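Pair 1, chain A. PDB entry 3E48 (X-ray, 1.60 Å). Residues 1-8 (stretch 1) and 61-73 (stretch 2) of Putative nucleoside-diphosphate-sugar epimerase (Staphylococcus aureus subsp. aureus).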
# COMPACT_ATOMS: atom_id res chain seq x y z
N MSE A 1 21.35 22.26 -9.91
CA MSE A 1 20.38 21.19 -9.54
C MSE A 1 18.99 21.59 -10.03
O MSE A 1 18.36 22.49 -9.47
CB MSE A 1 20.38 20.99 -8.03
CG MSE A 1 19.82 19.65 -7.56
SE MSE A 1 17.89 19.57 -7.55
CE MSE A 1 17.60 20.31 -5.78
N ASN A 2 18.53 20.92 -11.08
CA ASN A 2 17.23 21.22 -11.65
C ASN A 2 16.10 20.52 -10.92
O ASN A 2 16.06 19.30 -10.83
CB ASN A 2 17.23 20.85 -13.13
CG ASN A 2 18.28 21.63 -13.90
OD1 ASN A 2 18.27 22.87 -13.90
ND2 ASN A 2 19.19 20.92 -14.55
N ILE A 3 15.17 21.34 -10.43
CA ILE A 3 14.01 20.86 -9.68
C ILE A 3 12.75 20.98 -10.52
O ILE A 3 12.54 21.99 -11.19
CB ILE A 3 13.80 21.70 -8.40
CG1 ILE A 3 15.09 21.75 -7.58
CG2 ILE A 3 12.67 21.10 -7.57
CD1 ILE A 3 15.03 22.74 -6.44
N MSE A 4 11.92 19.95 -10.46
CA MSE A 4 10.67 19.92 -11.20
C MSE A 4 9.51 19.61 -10.26
O MSE A 4 9.53 18.61 -9.56
CB MSE A 4 10.75 18.85 -12.30
CG MSE A 4 9.42 18.26 -12.69
SE MSE A 4 8.34 19.47 -13.74
CE MSE A 4 9.51 19.62 -15.25
N LEU A 5 8.51 20.49 -10.24
CA LEU A 5 7.32 20.29 -9.42
C LEU A 5 6.16 19.94 -10.35
O LEU A 5 5.80 20.75 -11.21
CB LEU A 5 6.97 21.58 -8.66
CG LEU A 5 5.64 21.52 -7.88
CD1 LEU A 5 5.74 20.50 -6.76
CD2 LEU A 5 5.31 22.90 -7.30
N THR A 6 5.59 18.75 -10.21
CA THR A 6 4.47 18.38 -11.06
C THR A 6 3.15 18.79 -10.41
O THR A 6 3.07 18.88 -9.18
CB THR A 6 4.42 16.84 -11.35
OG1 THR A 6 4.13 16.13 -10.15
CG2 THR A 6 5.76 16.36 -11.91
N GLY A 7 2.13 19.05 -11.23
CA GLY A 7 0.84 19.46 -10.71
C GLY A 7 0.90 20.80 -10.00
O GLY A 7 0.13 21.07 -9.09
N ALA A 8 1.81 21.65 -10.47
CA ALA A 8 2.04 22.97 -9.89
C ALA A 8 0.86 23.94 -9.86
O ALA A 8 0.85 24.86 -9.04
CB ALA A 8 3.22 23.62 -10.59
N GLU A 61 9.56 12.75 -21.28
CA GLU A 61 10.01 13.99 -21.90
C GLU A 61 10.16 15.12 -20.88
O GLU A 61 11.16 15.83 -20.88
CB GLU A 61 9.02 14.43 -22.99
CG GLU A 61 9.02 13.53 -24.22
CD GLU A 61 10.40 13.43 -24.86
OE1 GLU A 61 11.04 14.49 -25.06
OE2 GLU A 61 10.83 12.30 -25.16
N ALA A 62 9.16 15.28 -20.02
CA ALA A 62 9.18 16.34 -19.01
C ALA A 62 10.33 16.21 -18.02
O ALA A 62 10.81 17.21 -17.49
CB ALA A 62 7.85 16.36 -18.26
N PHE A 63 10.77 14.98 -17.76
CA PHE A 63 11.84 14.72 -16.80
C PHE A 63 13.25 14.84 -17.37
O PHE A 63 14.23 14.79 -16.62
CB PHE A 63 11.67 13.33 -16.17
CG PHE A 63 10.52 13.23 -15.18
CD1 PHE A 63 9.64 14.29 -14.97
CD2 PHE A 63 10.34 12.06 -14.45
CE1 PHE A 63 8.58 14.17 -14.04
CE2 PHE A 63 9.30 11.93 -13.53
CZ PHE A 63 8.42 12.99 -13.33
N LYS A 64 13.38 14.96 -18.69
CA LYS A 64 14.71 15.09 -19.29
C LYS A 64 15.42 16.31 -18.70
O LYS A 64 14.87 17.40 -18.65
CB LYS A 64 14.61 15.24 -20.81
CG LYS A 64 14.18 13.97 -21.52
CD LYS A 64 14.07 14.18 -23.03
CE LYS A 64 13.78 12.87 -23.73
NZ LYS A 64 13.63 13.04 -25.21
N GLY A 65 16.65 16.10 -18.24
CA GLY A 65 17.41 17.20 -17.67
C GLY A 65 17.08 17.57 -16.22
O GLY A 65 17.71 18.47 -15.66
N MSE A 66 16.11 16.90 -15.61
CA MSE A 66 15.76 17.20 -14.22
C MSE A 66 16.55 16.34 -13.24
O MSE A 66 16.90 15.20 -13.55
CB MSE A 66 14.26 16.98 -14.01
CG MSE A 66 13.37 17.82 -14.91
SE MSE A 66 13.53 19.72 -14.51
CE MSE A 66 14.70 20.15 -15.89
N ASP A 67 16.79 16.89 -12.06
CA ASP A 67 17.55 16.18 -11.03
C ASP A 67 16.69 15.75 -9.86
O ASP A 67 16.90 14.68 -9.28
CB ASP A 67 18.68 17.08 -10.55
CG ASP A 67 19.69 17.37 -11.64
OD1 ASP A 67 19.92 18.55 -11.97
OD2 ASP A 67 20.25 16.38 -12.17
N THR A 68 15.72 16.59 -9.52
CA THR A 68 14.82 16.31 -8.42
C THR A 68 13.40 16.60 -8.87
O THR A 68 13.11 17.68 -9.37
CB THR A 68 15.16 17.19 -7.21
OG1 THR A 68 16.50 16.92 -6.79
CG2 THR A 68 14.22 16.90 -6.05
N VAL A 69 12.54 15.60 -8.69
CA VAL A 69 11.13 15.73 -9.04
C VAL A 69 10.30 15.70 -7.76
O VAL A 69 10.45 14.80 -6.93
CB VAL A 69 10.67 14.56 -9.96
CG1 VAL A 69 9.15 14.59 -10.13
CG2 VAL A 69 11.35 14.68 -11.32
N VAL A 70 9.46 16.72 -7.61
CA VAL A 70 8.56 16.82 -6.46
C VAL A 70 7.23 16.48 -7.11
O VAL A 70 6.71 17.23 -7.93
CB VAL A 70 8.54 18.25 -5.89
CG1 VAL A 70 7.66 18.31 -4.65
CG2 VAL A 70 9.96 18.69 -5.56
N PHE A 71 6.70 15.31 -6.74
CA PHE A 71 5.46 14.78 -7.31
C PHE A 71 4.23 14.95 -6.45
O PHE A 71 4.20 14.51 -5.30
CB PHE A 71 5.65 13.29 -7.60
CG PHE A 71 4.53 12.67 -8.39
CD1 PHE A 71 4.48 12.82 -9.77
CD2 PHE A 71 3.53 11.94 -7.75
CE1 PHE A 71 3.44 12.26 -10.51
CE2 PHE A 71 2.48 11.36 -8.49
CZ PHE A 71 2.44 11.53 -9.88
N ILE A 72 3.21 15.59 -7.01
CA ILE A 72 1.94 15.78 -6.32
C ILE A 72 0.93 14.88 -7.02
O ILE A 72 0.61 15.08 -8.19
CB ILE A 72 1.46 17.24 -6.42
CG1 ILE A 72 2.49 18.16 -5.75
CG2 ILE A 72 0.08 17.40 -5.78
CD1 ILE A 72 2.15 19.63 -5.84
N PRO A 73 0.43 13.85 -6.31
CA PRO A 73 -0.55 12.94 -6.91
C PRO A 73 -1.81 13.65 -7.41
O PRO A 73 -2.16 14.72 -6.91
CB PRO A 73 -0.87 11.98 -5.76
CG PRO A 73 0.42 11.92 -5.00
CD PRO A 73 0.85 13.38 -4.98

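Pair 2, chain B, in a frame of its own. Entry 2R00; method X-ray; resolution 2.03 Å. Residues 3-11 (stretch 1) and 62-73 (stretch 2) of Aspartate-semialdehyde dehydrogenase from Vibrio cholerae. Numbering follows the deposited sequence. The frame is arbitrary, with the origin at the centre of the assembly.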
# COMPACT_ATOMS: atom_id res chain seq x y z
N GLN B 3 -39.22 -8.45 21.42
CA GLN B 3 -38.65 -9.19 20.31
C GLN B 3 -39.21 -8.70 18.98
O GLN B 3 -40.38 -8.30 18.89
CB GLN B 3 -38.88 -10.69 20.48
CG GLN B 3 -38.14 -11.27 21.68
CD GLN B 3 -38.00 -12.78 21.61
OE1 GLN B 3 -36.90 -13.32 21.78
NE2 GLN B 3 -39.12 -13.47 21.37
N PHE B 4 -38.38 -8.75 17.95
CA PHE B 4 -38.71 -8.14 16.66
C PHE B 4 -38.67 -9.16 15.54
O PHE B 4 -37.85 -10.08 15.54
CB PHE B 4 -37.76 -6.98 16.38
CG PHE B 4 -37.68 -5.99 17.50
CD1 PHE B 4 -38.46 -4.84 17.48
CD2 PHE B 4 -36.83 -6.21 18.58
CE1 PHE B 4 -38.40 -3.92 18.53
CE2 PHE B 4 -36.76 -5.30 19.63
CZ PHE B 4 -37.55 -4.15 19.60
N ASN B 5 -39.58 -8.99 14.58
CA ASN B 5 -39.55 -9.77 13.36
C ASN B 5 -38.57 -9.15 12.37
O ASN B 5 -38.57 -7.92 12.13
CB ASN B 5 -40.95 -9.87 12.75
CG ASN B 5 -41.90 -10.72 13.59
OD1 ASN B 5 -41.48 -11.66 14.27
ND2 ASN B 5 -43.19 -10.39 13.54
N VAL B 6 -37.72 -10.01 11.81
CA VAL B 6 -36.60 -9.58 10.97
C VAL B 6 -36.53 -10.40 9.68
O VAL B 6 -36.66 -11.63 9.70
CB VAL B 6 -35.26 -9.70 11.74
CG1 VAL B 6 -34.09 -9.22 10.87
CG2 VAL B 6 -35.32 -8.90 13.04
N ALA B 7 -36.33 -9.71 8.57
CA ALA B 7 -36.10 -10.33 7.27
C ALA B 7 -34.66 -10.13 6.83
O ALA B 7 -34.06 -9.07 7.09
CB ALA B 7 -37.05 -9.76 6.21
N ILE B 8 -34.11 -11.14 6.17
CA ILE B 8 -32.86 -10.99 5.43
C ILE B 8 -33.17 -11.23 3.97
O ILE B 8 -33.68 -12.29 3.61
CB ILE B 8 -31.78 -11.99 5.91
CG1 ILE B 8 -31.40 -11.72 7.37
CG2 ILE B 8 -30.52 -11.89 5.02
CD1 ILE B 8 -30.57 -12.84 8.02
N PHE B 9 -32.90 -10.23 3.13
CA PHE B 9 -33.10 -10.36 1.69
C PHE B 9 -31.75 -10.57 1.01
O PHE B 9 -30.83 -9.79 1.18
CB PHE B 9 -33.83 -9.13 1.12
CG PHE B 9 -34.07 -9.18 -0.37
CD1 PHE B 9 -34.33 -10.39 -1.03
CD2 PHE B 9 -34.07 -8.00 -1.12
CE1 PHE B 9 -34.56 -10.42 -2.41
CE2 PHE B 9 -34.32 -8.02 -2.50
CZ PHE B 9 -34.55 -9.23 -3.15
N GLY B 10 -31.66 -11.65 0.23
CA GLY B 10 -30.38 -12.12 -0.29
C GLY B 10 -29.82 -13.16 0.66
O GLY B 10 -28.60 -13.27 0.83
N ALA B 11 -30.71 -13.95 1.26
CA ALA B 11 -30.37 -14.90 2.32
C ALA B 11 -29.46 -16.05 1.90
O ALA B 11 -28.80 -16.66 2.75
CB ALA B 11 -31.63 -15.44 2.96
N ASP B 62 -45.13 -10.95 2.17
CA ASP B 62 -45.90 -9.90 2.84
C ASP B 62 -44.98 -9.19 3.84
O ASP B 62 -44.58 -9.77 4.85
CB ASP B 62 -47.13 -10.50 3.55
CG ASP B 62 -47.87 -9.50 4.43
OD1 ASP B 62 -47.69 -8.28 4.25
OD2 ASP B 62 -48.63 -9.95 5.32
N TRP B 63 -44.63 -7.94 3.54
CA TRP B 63 -43.65 -7.19 4.32
C TRP B 63 -44.20 -6.69 5.66
O TRP B 63 -43.44 -6.32 6.55
CB TRP B 63 -43.08 -6.01 3.51
CG TRP B 63 -42.26 -6.42 2.30
CD1 TRP B 63 -42.69 -6.55 1.02
CD2 TRP B 63 -40.86 -6.75 2.29
NE1 TRP B 63 -41.65 -6.93 0.20
CE2 TRP B 63 -40.52 -7.06 0.95
CE3 TRP B 63 -39.86 -6.80 3.27
CZ2 TRP B 63 -39.21 -7.43 0.57
CZ3 TRP B 63 -38.56 -7.17 2.89
CH2 TRP B 63 -38.25 -7.47 1.55
N SER B 64 -45.53 -6.71 5.80
CA SER B 64 -46.21 -6.34 7.05
C SER B 64 -45.82 -7.24 8.22
O SER B 64 -46.02 -6.88 9.39
CB SER B 64 -47.73 -6.39 6.87
OG SER B 64 -48.16 -5.29 6.08
N GLN B 65 -45.26 -8.39 7.90
CA GLN B 65 -44.79 -9.35 8.90
C GLN B 65 -43.56 -8.89 9.70
O GLN B 65 -43.31 -9.41 10.79
CB GLN B 65 -44.48 -10.69 8.24
CG GLN B 65 -45.69 -11.38 7.65
CD GLN B 65 -45.33 -12.64 6.90
OE1 GLN B 65 -44.81 -12.59 5.78
NE2 GLN B 65 -45.61 -13.78 7.50
N VAL B 66 -42.79 -7.94 9.17
CA VAL B 66 -41.49 -7.62 9.77
C VAL B 66 -41.32 -6.17 10.22
O VAL B 66 -41.95 -5.26 9.67
CB VAL B 66 -40.28 -8.04 8.87
CG1 VAL B 66 -40.19 -9.56 8.77
CG2 VAL B 66 -40.39 -7.45 7.49
N HIS B 67 -40.47 -5.98 11.22
CA HIS B 67 -40.12 -4.66 11.72
C HIS B 67 -38.90 -4.09 10.98
O HIS B 67 -38.84 -2.90 10.70
CB HIS B 67 -39.80 -4.72 13.21
CG HIS B 67 -40.96 -5.14 14.06
ND1 HIS B 67 -41.18 -6.45 14.43
CD2 HIS B 67 -41.96 -4.42 14.62
CE1 HIS B 67 -42.27 -6.52 15.17
NE2 HIS B 67 -42.76 -5.30 15.31
N ILE B 68 -37.94 -4.97 10.70
CA ILE B 68 -36.63 -4.58 10.16
C ILE B 68 -36.19 -5.59 9.11
O ILE B 68 -36.41 -6.80 9.26
CB ILE B 68 -35.56 -4.49 11.29
CG1 ILE B 68 -35.90 -3.38 12.29
CG2 ILE B 68 -34.14 -4.25 10.70
CD1 ILE B 68 -35.19 -3.53 13.62
N ALA B 69 -35.59 -5.10 8.04
CA ALA B 69 -35.04 -5.99 7.03
C ALA B 69 -33.58 -5.63 6.78
O ALA B 69 -33.24 -4.46 6.74
CB ALA B 69 -35.84 -5.92 5.74
N LEU B 70 -32.74 -6.65 6.64
CA LEU B 70 -31.36 -6.48 6.23
C LEU B 70 -31.26 -6.94 4.78
O LEU B 70 -31.56 -8.10 4.48
CB LEU B 70 -30.40 -7.31 7.12
CG LEU B 70 -30.56 -7.33 8.64
CD1 LEU B 70 -29.56 -8.29 9.30
CD2 LEU B 70 -30.40 -5.93 9.25
N PHE B 71 -30.85 -6.04 3.89
CA PHE B 71 -30.76 -6.34 2.46
C PHE B 71 -29.31 -6.55 2.06
O PHE B 71 -28.46 -5.71 2.34
CB PHE B 71 -31.32 -5.17 1.63
CG PHE B 71 -32.83 -5.15 1.45
CD1 PHE B 71 -33.70 -5.66 2.43
CD2 PHE B 71 -33.38 -4.56 0.32
CE1 PHE B 71 -35.09 -5.62 2.24
CE2 PHE B 71 -34.76 -4.51 0.12
CZ PHE B 71 -35.62 -5.03 1.09
N SER B 72 -29.03 -7.65 1.38
CA SER B 72 -27.71 -7.83 0.77
C SER B 72 -27.77 -8.70 -0.47
O SER B 72 -27.09 -9.71 -0.56
CB SER B 72 -26.70 -8.40 1.78
OG SER B 72 -25.37 -8.29 1.27
N ALA B 73 -28.59 -8.28 -1.44
CA ALA B 73 -28.74 -9.01 -2.70
C ALA B 73 -28.37 -8.18 -3.93
O ALA B 73 -28.82 -8.46 -5.03
CB ALA B 73 -30.17 -9.56 -2.83
O HOH W 1 -26.13 -12.02 0.44

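What backbone arrangement do the two pairs share? In each, a short strand near the start of the chain runs parallel to strand 68-71, with N-to-C directions 17° apart, and 14 central residues superpose with an RMSD of 0.5 Å. Parallel strands bond in a staggered ladder. In pair 1, Met A4 N donates to Thr A68 O (2.8 Å), Val A70 N to Met A4 O (2.7 Å) and Thr A6 N to Val A70 O (3.0 Å). In pair 2 the matching rungs are Ala B7 N to Ile B68 O (3.0 Å), Leu B70 N to Ala B7 O (2.8 Å) and Phe B9 N to Leu B70 O (2.9 Å). The areas buried are also close, 780 and 796 Å².

How is the start of the ladder held? Asn A2 and Asn B5 match almost exactly, their side-chain centres 0.3 Å apart, and both point toward the other stretch. Each carbonyl takes two backbone amides: Asn A2 O accepts from Asp A67 N (2.8 Å) and Thr A68 N (3.0 Å), while Asn B5 O accepts from His B67 N (2.9 Å) and, weakly, from Ile B68 N (3.3 Å). Each side chain adds a weak bond, Asn A2 ND2 to Gly A65 O (3.1 Å) and Asn B5 ND2 to Gln B65 O (2.9 Å). The remaining amide finds a side-chain acceptor of different chemistry: Asn A2 N donates to the carboxylate at Asp A67 OD1 (2.9 Å), Asn B5 N to the imidazole at His B67 ND1 (3.0 Å). The imidazole also presents a face to the edge of Phe B4, whereas the matching selenomethionine Met A1 brings SE to 3.1 Å from Thr A68 OG1.

How do unequal side chains fill the sheet face that carries Met A4 or Ala B7? The long selenomethionine Met A4 puts CB 3.7 Å from Met A66 SE and extends CE to 3.5 Å from Ala A62 O. Ala B7 has just a methyl to offer, yet its CB lies 4.1 Å from Val B66 CG1, 4.1 Å from Ala B69 CB and 4.5 Å from Trp B63 CZ3. On the other face, Leu A5 CD1 meets Val A70 CG1 at 3.6 Å, and Ile B8 CG1 lies 4.3 Å from Leu B70 CD1; branched aliphatic chains serve in both.

How do the solutions diverge at the end of the ladder? At the last rungs, Thr A6 matches Phe B9. Thr A6 OG1 accepts a weak bond from Ile A72 N (3.3 Å), so a side chain serves this amide. In pair 2 the matching amide, Ser B72 N, donates to the backbone at Phe B9 O (2.8 Å), leaving the ring to pack: its edge meets the face of Phe B71, with centroids 5.1 Å apart. Gly A7 and Gly B10 follow, both with positive phi; at Gly B10 a CB would clash with Ser B72 O and Ala B73 CB.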